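Local atomic coordinates of chorismate mutase and shikimate 5-dehydrogenase fusion protein (Clostridium acetobutylicum, PDB entry 3FBT), a protein that carries a chorismate mutase fused to a dehydrogenase, the part described here, that probably catalyses reversible NADPH-linked reduction of 3-dehydroshikimate to shikimate. Residues A[59-63]-A[247-251]; A[148-154]-A[166-171]; A[184-190]-A[214-218]. Residues are numbered along the deposited sequence.

Contact 1: residues A[59-63]-A[247-251]; sequences CGGLN and SEEIW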
# COMPACT_ATOMS: atom_id res chain seq x y z
N CYS A 59 -5.44 5.49 1.47
CA CYS A 59 -5.89 4.27 0.76
C CYS A 59 -6.84 4.57 -0.39
O CYS A 59 -7.82 5.31 -0.22
CB CYS A 59 -6.63 3.41 1.78
SG CYS A 59 -7.14 1.87 1.12
N GLY A 60 -6.62 3.99 -1.55
CA GLY A 60 -7.57 4.23 -2.66
C GLY A 60 -8.99 3.61 -2.47
O GLY A 60 -9.96 4.01 -3.16
N GLY A 61 -9.09 2.58 -1.64
CA GLY A 61 -10.35 1.81 -1.50
C GLY A 61 -10.07 0.42 -1.02
O GLY A 61 -9.02 -0.11 -1.33
N LEU A 62 -10.95 -0.11 -0.15
CA LEU A 62 -10.83 -1.48 0.45
C LEU A 62 -12.09 -2.32 0.27
O LEU A 62 -13.19 -1.84 0.44
CB LEU A 62 -10.60 -1.44 1.99
CG LEU A 62 -9.27 -0.95 2.55
CD1 LEU A 62 -9.13 -1.02 4.13
CD2 LEU A 62 -8.19 -1.75 1.92
N ASN A 63 -11.94 -3.57 -0.11
CA ASN A 63 -12.99 -4.53 0.12
C ASN A 63 -12.87 -5.10 1.56
O ASN A 63 -11.79 -5.13 2.16
CB ASN A 63 -12.92 -5.65 -0.91
CG ASN A 63 -13.36 -5.21 -2.31
OD1 ASN A 63 -12.68 -5.44 -3.27
ND2 ASN A 63 -14.49 -4.61 -2.40
N SER A 247 -16.74 -2.19 -7.32
CA SER A 247 -15.99 -1.54 -6.25
C SER A 247 -15.16 -0.45 -6.85
O SER A 247 -15.03 0.63 -6.23
CB SER A 247 -15.12 -2.57 -5.45
OG SER A 247 -16.02 -3.51 -4.83
N GLU A 248 -14.55 -0.76 -8.00
CA GLU A 248 -13.56 0.14 -8.60
C GLU A 248 -14.29 1.39 -9.07
O GLU A 248 -13.69 2.49 -9.05
CB GLU A 248 -12.85 -0.49 -9.79
CG GLU A 248 -11.79 -1.53 -9.44
CD GLU A 248 -10.63 -1.00 -8.62
OE1 GLU A 248 -10.39 0.25 -8.58
OE2 GLU A 248 -9.94 -1.84 -7.99
N GLU A 249 -15.56 1.19 -9.50
CA GLU A 249 -16.42 2.32 -9.92
C GLU A 249 -16.63 3.22 -8.75
O GLU A 249 -16.54 4.42 -8.88
CB GLU A 249 -17.78 1.86 -10.47
CG GLU A 249 -17.70 1.03 -11.83
CD GLU A 249 -19.10 0.50 -12.28
OE1 GLU A 249 -19.26 0.21 -13.48
OE2 GLU A 249 -20.05 0.42 -11.47
N ILE A 250 -16.94 2.66 -7.59
CA ILE A 250 -17.19 3.54 -6.48
C ILE A 250 -15.89 4.22 -5.95
O ILE A 250 -15.91 5.40 -5.55
CB ILE A 250 -17.86 2.74 -5.35
CG1 ILE A 250 -19.33 2.34 -5.72
CG2 ILE A 250 -17.70 3.47 -4.06
CD1 ILE A 250 -19.81 1.02 -4.92
N TRP A 251 -14.77 3.48 -5.93
CA TRP A 251 -13.50 4.03 -5.45
C TRP A 251 -13.00 5.19 -6.34
O TRP A 251 -12.58 6.22 -5.86
CB TRP A 251 -12.38 2.94 -5.36
CG TRP A 251 -12.69 1.86 -4.31
CD1 TRP A 251 -13.34 2.03 -3.15
CD2 TRP A 251 -12.28 0.46 -4.36
NE1 TRP A 251 -13.42 0.77 -2.48
CE2 TRP A 251 -12.79 -0.18 -3.24
CE3 TRP A 251 -11.55 -0.29 -5.28
CZ2 TRP A 251 -12.56 -1.54 -2.98
CZ3 TRP A 251 -11.34 -1.60 -5.05
CH2 TRP A 251 -11.85 -2.24 -3.92

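Contact 2: residues A[148-154]-A[166-171]; sequences DIYVVTR and FKVISY. With SO4 (sulfate ion), chain E.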
# COMPACT_ATOMS: atom_id res chain seq x y z
N ASP A 148 -42.22 -16.02 -4.31
CA ASP A 148 -41.87 -16.40 -2.98
C ASP A 148 -40.39 -16.75 -2.84
O ASP A 148 -39.76 -17.21 -3.80
CB ASP A 148 -42.65 -17.62 -2.64
CG ASP A 148 -43.12 -17.60 -1.26
OD1 ASP A 148 -43.94 -18.50 -0.95
OD2 ASP A 148 -42.73 -16.66 -0.52
N ILE A 149 -39.88 -16.59 -1.61
CA ILE A 149 -38.46 -16.77 -1.29
C ILE A 149 -38.32 -17.77 -0.16
O ILE A 149 -38.79 -17.54 0.92
CB ILE A 149 -37.82 -15.44 -0.88
CG1 ILE A 149 -37.73 -14.51 -2.10
CG2 ILE A 149 -36.40 -15.68 -0.34
CD1 ILE A 149 -37.69 -12.99 -1.74
N TYR A 150 -37.70 -18.91 -0.42
CA TYR A 150 -37.42 -19.79 0.65
C TYR A 150 -35.95 -19.65 1.01
O TYR A 150 -35.13 -19.54 0.14
CB TYR A 150 -37.73 -21.24 0.23
CG TYR A 150 -39.23 -21.45 0.14
CD1 TYR A 150 -39.96 -21.92 1.23
CD2 TYR A 150 -39.92 -21.15 -1.04
CE1 TYR A 150 -41.36 -22.10 1.15
CE2 TYR A 150 -41.31 -21.31 -1.15
CZ TYR A 150 -42.02 -21.79 -0.07
OH TYR A 150 -43.38 -21.94 -0.19
N VAL A 151 -35.65 -19.77 2.30
CA VAL A 151 -34.28 -19.87 2.78
C VAL A 151 -34.13 -21.21 3.41
O VAL A 151 -34.89 -21.55 4.31
CB VAL A 151 -34.03 -18.80 3.83
CG1 VAL A 151 -32.64 -18.94 4.45
CG2 VAL A 151 -34.28 -17.36 3.19
N VAL A 152 -33.18 -22.01 2.94
CA VAL A 152 -33.08 -23.36 3.43
C VAL A 152 -31.81 -23.52 4.26
O VAL A 152 -30.74 -23.21 3.79
CB VAL A 152 -33.01 -24.38 2.29
CG1 VAL A 152 -33.22 -25.80 2.85
CG2 VAL A 152 -34.02 -24.03 1.14
N THR A 153 -31.95 -24.04 5.48
CA THR A 153 -30.88 -24.04 6.47
C THR A 153 -30.68 -25.41 7.18
O THR A 153 -31.60 -26.26 7.28
CB THR A 153 -31.22 -22.95 7.57
OG1 THR A 153 -30.25 -22.97 8.63
CG2 THR A 153 -32.54 -23.24 8.19
N ARG A 154 -29.51 -25.58 7.74
CA ARG A 154 -29.29 -26.76 8.59
C ARG A 154 -29.84 -26.52 9.97
O ARG A 154 -30.02 -27.45 10.75
CB ARG A 154 -27.82 -27.07 8.69
CG ARG A 154 -27.37 -27.87 7.56
CD ARG A 154 -25.90 -27.77 7.46
NE ARG A 154 -25.45 -26.43 7.80
CZ ARG A 154 -24.19 -26.14 8.11
NH1 ARG A 154 -23.28 -27.12 8.11
NH2 ARG A 154 -23.82 -24.90 8.40
N PHE A 166 -38.89 -14.16 5.84
CA PHE A 166 -38.83 -15.12 4.77
C PHE A 166 -39.34 -16.45 5.27
O PHE A 166 -39.30 -16.70 6.45
CB PHE A 166 -37.39 -15.23 4.27
CG PHE A 166 -36.86 -13.94 3.66
CD1 PHE A 166 -37.41 -13.42 2.47
CD2 PHE A 166 -35.81 -13.26 4.25
CE1 PHE A 166 -36.93 -12.22 1.91
CE2 PHE A 166 -35.31 -12.05 3.66
CZ PHE A 166 -35.87 -11.55 2.53
N LYS A 167 -39.80 -17.31 4.37
CA LYS A 167 -40.10 -18.70 4.70
C LYS A 167 -38.83 -19.50 4.85
O LYS A 167 -38.20 -19.85 3.82
CB LYS A 167 -40.93 -19.34 3.57
CG LYS A 167 -42.33 -18.73 3.41
CD LYS A 167 -42.99 -19.21 2.08
CE LYS A 167 -44.53 -19.20 2.12
NZ LYS A 167 -45.04 -17.83 1.82
N VAL A 168 -38.47 -19.81 6.10
CA VAL A 168 -37.29 -20.66 6.42
C VAL A 168 -37.63 -22.16 6.58
O VAL A 168 -38.60 -22.54 7.27
CB VAL A 168 -36.59 -20.14 7.75
CG1 VAL A 168 -35.51 -21.10 8.21
CG2 VAL A 168 -36.02 -18.78 7.52
N ILE A 169 -36.84 -23.04 5.99
CA ILE A 169 -37.22 -24.43 5.99
C ILE A 169 -35.99 -25.29 6.12
O ILE A 169 -34.85 -24.81 5.90
CB ILE A 169 -38.10 -24.80 4.73
CG1 ILE A 169 -37.28 -24.73 3.45
CG2 ILE A 169 -39.34 -23.90 4.70
CD1 ILE A 169 -38.08 -25.19 2.12
N SER A 170 -36.20 -26.56 6.46
CA SER A 170 -35.10 -27.53 6.51
C SER A 170 -34.83 -28.20 5.19
O SER A 170 -35.66 -28.15 4.24
CB SER A 170 -35.43 -28.64 7.53
OG SER A 170 -36.61 -29.34 7.17
N TYR A 171 -33.68 -28.86 5.11
CA TYR A 171 -33.37 -29.51 3.88
C TYR A 171 -34.42 -30.61 3.61
O TYR A 171 -34.81 -30.87 2.44
CB TYR A 171 -31.94 -30.02 3.85
CG TYR A 171 -30.96 -28.90 3.45
CD1 TYR A 171 -30.60 -28.71 2.15
CD2 TYR A 171 -30.46 -28.00 4.41
CE1 TYR A 171 -29.77 -27.68 1.78
CE2 TYR A 171 -29.60 -26.98 4.04
CZ TYR A 171 -29.24 -26.83 2.73
OH TYR A 171 -28.42 -25.77 2.36
S SO4 E . -26.90 -22.94 7.25
O1 SO4 E . -27.42 -24.26 6.76
O2 SO4 E . -25.99 -23.41 8.29
O3 SO4 E . -26.10 -22.24 6.24
O4 SO4 E . -27.91 -21.99 7.70
O HOH W 1 -32.05 -29.01 7.40

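Contact 3: residues A[184-190]-A[214-218]; sequences NCTPKGM and IYNPV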
# COMPACT_ATOMS: atom_id res chain seq x y z
N ASN A 184 -27.33 -21.61 -4.56
CA ASN A 184 -26.45 -22.10 -3.54
C ASN A 184 -25.65 -20.97 -2.93
O ASN A 184 -24.87 -20.33 -3.62
CB ASN A 184 -25.45 -23.05 -4.14
CG ASN A 184 -24.51 -23.55 -3.11
OD1 ASN A 184 -24.96 -23.92 -2.02
ND2 ASN A 184 -23.19 -23.54 -3.40
N CYS A 185 -25.85 -20.71 -1.65
CA CYS A 185 -25.04 -19.74 -0.94
C CYS A 185 -24.14 -20.42 0.11
O CYS A 185 -23.51 -19.73 0.91
CB CYS A 185 -26.00 -18.75 -0.26
SG CYS A 185 -26.61 -17.54 -1.42
N THR A 186 -24.08 -21.75 0.09
CA THR A 186 -23.34 -22.55 1.08
C THR A 186 -21.93 -22.80 0.60
O THR A 186 -21.66 -22.63 -0.55
CB THR A 186 -23.92 -24.05 1.29
OG1 THR A 186 -23.48 -24.89 0.21
CG2 THR A 186 -25.39 -24.09 1.36
N PRO A 187 -21.06 -23.32 1.50
CA PRO A 187 -19.70 -23.66 0.98
C PRO A 187 -19.52 -25.05 0.38
O PRO A 187 -18.42 -25.34 -0.08
CB PRO A 187 -18.76 -23.53 2.21
CG PRO A 187 -19.68 -23.63 3.39
CD PRO A 187 -21.02 -22.96 2.93
N LYS A 188 -20.59 -25.84 0.30
CA LYS A 188 -20.52 -27.17 -0.33
C LYS A 188 -20.37 -27.00 -1.81
O LYS A 188 -21.11 -26.26 -2.44
CB LYS A 188 -21.78 -27.98 -0.06
CG LYS A 188 -22.29 -27.83 1.32
CD LYS A 188 -22.90 -29.11 1.73
CE LYS A 188 -22.97 -29.22 3.26
NZ LYS A 188 -23.88 -30.38 3.45
N GLY A 189 -19.39 -27.68 -2.36
CA GLY A 189 -19.09 -27.55 -3.79
C GLY A 189 -17.73 -26.89 -4.08
O GLY A 189 -17.20 -27.03 -5.20
N MET A 190 -17.22 -26.12 -3.11
CA MET A 190 -15.89 -25.46 -3.24
C MET A 190 -14.91 -26.01 -2.26
O MET A 190 -15.32 -26.46 -1.19
CB MET A 190 -15.97 -23.93 -3.10
CG MET A 190 -16.22 -23.29 -1.73
SD MET A 190 -15.99 -21.42 -1.81
CE MET A 190 -14.57 -21.33 -2.76
N ILE A 214 -20.44 -20.14 -6.05
CA ILE A 214 -19.14 -20.70 -6.31
C ILE A 214 -18.73 -20.62 -7.79
O ILE A 214 -19.55 -20.90 -8.69
CB ILE A 214 -19.18 -22.16 -5.93
CG1 ILE A 214 -19.55 -22.26 -4.43
CG2 ILE A 214 -17.83 -22.88 -6.37
CD1 ILE A 214 -19.97 -23.68 -3.97
N TYR A 215 -17.46 -20.25 -8.04
CA TYR A 215 -16.91 -20.07 -9.42
C TYR A 215 -15.67 -20.93 -9.61
O TYR A 215 -15.10 -21.02 -10.70
CB TYR A 215 -16.49 -18.58 -9.70
CG TYR A 215 -15.57 -18.01 -8.63
CD1 TYR A 215 -14.19 -18.27 -8.63
CD2 TYR A 215 -16.10 -17.26 -7.60
CE1 TYR A 215 -13.35 -17.75 -7.59
CE2 TYR A 215 -15.31 -16.77 -6.61
CZ TYR A 215 -13.96 -17.00 -6.60
OH TYR A 215 -13.27 -16.48 -5.56
N ASN A 216 -15.17 -21.51 -8.53
CA ASN A 216 -14.11 -22.47 -8.69
C ASN A 216 -14.43 -23.57 -7.74
O ASN A 216 -14.41 -23.33 -6.53
CB ASN A 216 -12.78 -21.86 -8.28
CG ASN A 216 -11.63 -22.82 -8.46
OD1 ASN A 216 -11.77 -23.86 -9.13
ND2 ASN A 216 -10.48 -22.49 -7.88
N PRO A 217 -14.74 -24.77 -8.26
CA PRO A 217 -14.68 -25.16 -9.69
C PRO A 217 -15.75 -24.53 -10.56
O PRO A 217 -16.77 -24.03 -10.02
CB PRO A 217 -14.84 -26.70 -9.66
CG PRO A 217 -15.40 -27.02 -8.30
CD PRO A 217 -14.99 -25.92 -7.37
N VAL A 218 -15.53 -24.47 -11.87
CA VAL A 218 -16.49 -23.76 -12.73
C VAL A 218 -17.81 -24.52 -12.86
O VAL A 218 -18.85 -23.96 -13.18
CB VAL A 218 -15.96 -23.33 -14.14
CG1 VAL A 218 -15.00 -22.13 -14.03
CG2 VAL A 218 -15.31 -24.49 -14.84

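Contact 1: residues A[59-63]-A[247-251]
W251 lays its indole across the backbone of G61: G61 CA sits 3.4 Å from the centroid of the five-membered ring of W251, 9° off the ring normal, a CH-pi contact over the face. Glycine suits position 61 twice over. A CB would clash with W251 CG, and at phi 155° it would also be jammed against the carbonyl O of G60. G60 O meets W251 CB at 3.4 Å. The partners are strand 61-64 of the mixed sheet in the substrate-binding domain and helix 237-252, packing on it; the axes of 61-63 and 247-251 approach to 9.0 Å, their directions 151° apart, roughly antiparallel. Q243 and N90, the latter near N63, are predicted shikimate-binding residues, so the contact lies beside the probable substrate pocket. N63, sideways-pointing at CB, donates from ND2 to S247 OG at 3.1 Å. Serine suits this place because its short hydroxyl accepts that bond and also bonds Q243 and T104, while N63 OD1 is bonded to Y37 OH.

Contact 2: residues A[148-154]-A[166-171]
A right-handed beta-alpha-beta crossover of the Rossmann-type NADP-binding domain brings two parallel strands together. V151 N donates to K167 O, I169 N to V151 O and T153 N to I169 O, each at 3.0 Å. Beta-branched residues suit the extended backbone: V152 and I169 share one sheet face, V151 and V168 the other. F166 CD1 packs 3.7 Å from I149 CG2. At the exposed end, K167 NZ forms a salt bridge to D148 OD1 (3.1 Å), its hydrogen bond weak. Just past strand 167-170, Y171 turns its ring face to V152 CG1, 3.7 Å from the ring centroid, a CH-pi contact; a water joins T153 O to Y171 N. A sulfate, probably from the crystallisation liquor, accepts from T153 OG1 (O4, 2.7 Å), R154 N (O1, 2.7 Å) and R154 NH2 (O2, 2.6 Å). It also bonds S130, a predicted NADP-binding residue. Strand 167-170 is the edge strand within this chain; strand 148-153 also pairs with 124-128, while helices 134-143 and 156-162 cover the V151 face.

Contact 3: residues A[184-190]-A[214-218]
N184 ends strand 181-184 and organises the turn that follows. Its OD1 accepts from T186 N at 3.2 Å, making an Asx turn, and from T186 OG1 at 2.8 Å; its ND2 is held by D212, which also takes the backbone N of I214 and so ties both segments to one carboxylate. N184 ND2 also lies 3.3 Å from I214 CD1 of the other segment. Two residues on, T186 does the same: T186 OG1 accepts from K188 N at 3.0 Å, an ST turn, so a small hydroxyl side chain both receives and donates within the bend. P187 opens a type II turn running to M190. K188 points away at CB, but K188 O comes 3.2 Å from I214 CD1. G189, third in the turn, adopts phi 113°, the positive value that suits glycine at this position; a CB would be jammed against K188 O and crowd I214 CD1. G189 O lies 3.3 Å from CD of P217, a proline following a cis peptide bond. I214 thus fills the hollow of the turn, and M190 CB closes on I214 CG2 at 3.9 Å. No hydrogen bond crosses directly between the segments. Y215, predicted to bind shikimate, points away at CB and packs on L237 and L240 of helix 237-252. The two loops leave the C-terminal ends of adjacent strands 181-184 and 209-212 of the Rossmann-type sheet, where T186 lies near G129, a predicted NADP-binding residue; strand 124-128 touches N184, C185 and T186, and helix 258-273 packs against Y215, N216 and V218.

Overall arrangement
The contacts sample both domains. Contact 1 is buried in the substrate-binding domain and joins residues 184 positions apart, whereas contacts 2 and 3 are partly buried and belong to the parallel sheet of the nucleotide-binding domain. Contact 2 pairs two strands by backbone hydrogen bonds; contact 3 joins the loops after two other strands, packing I214 and P217 against backbone carbonyls and M190 with no hydrogen bond across; contact 1 sets an aromatic face on glycine, beside one side-chain hydrogen bond. Contacts 2 and 3 touch where Y171 OH lies 3.6 Å from T186 CG2, close to the predicted NADP-binding G129. Contacts 1 and 2 lie on opposite sides of the chain's centre, their centres 34 Å apart.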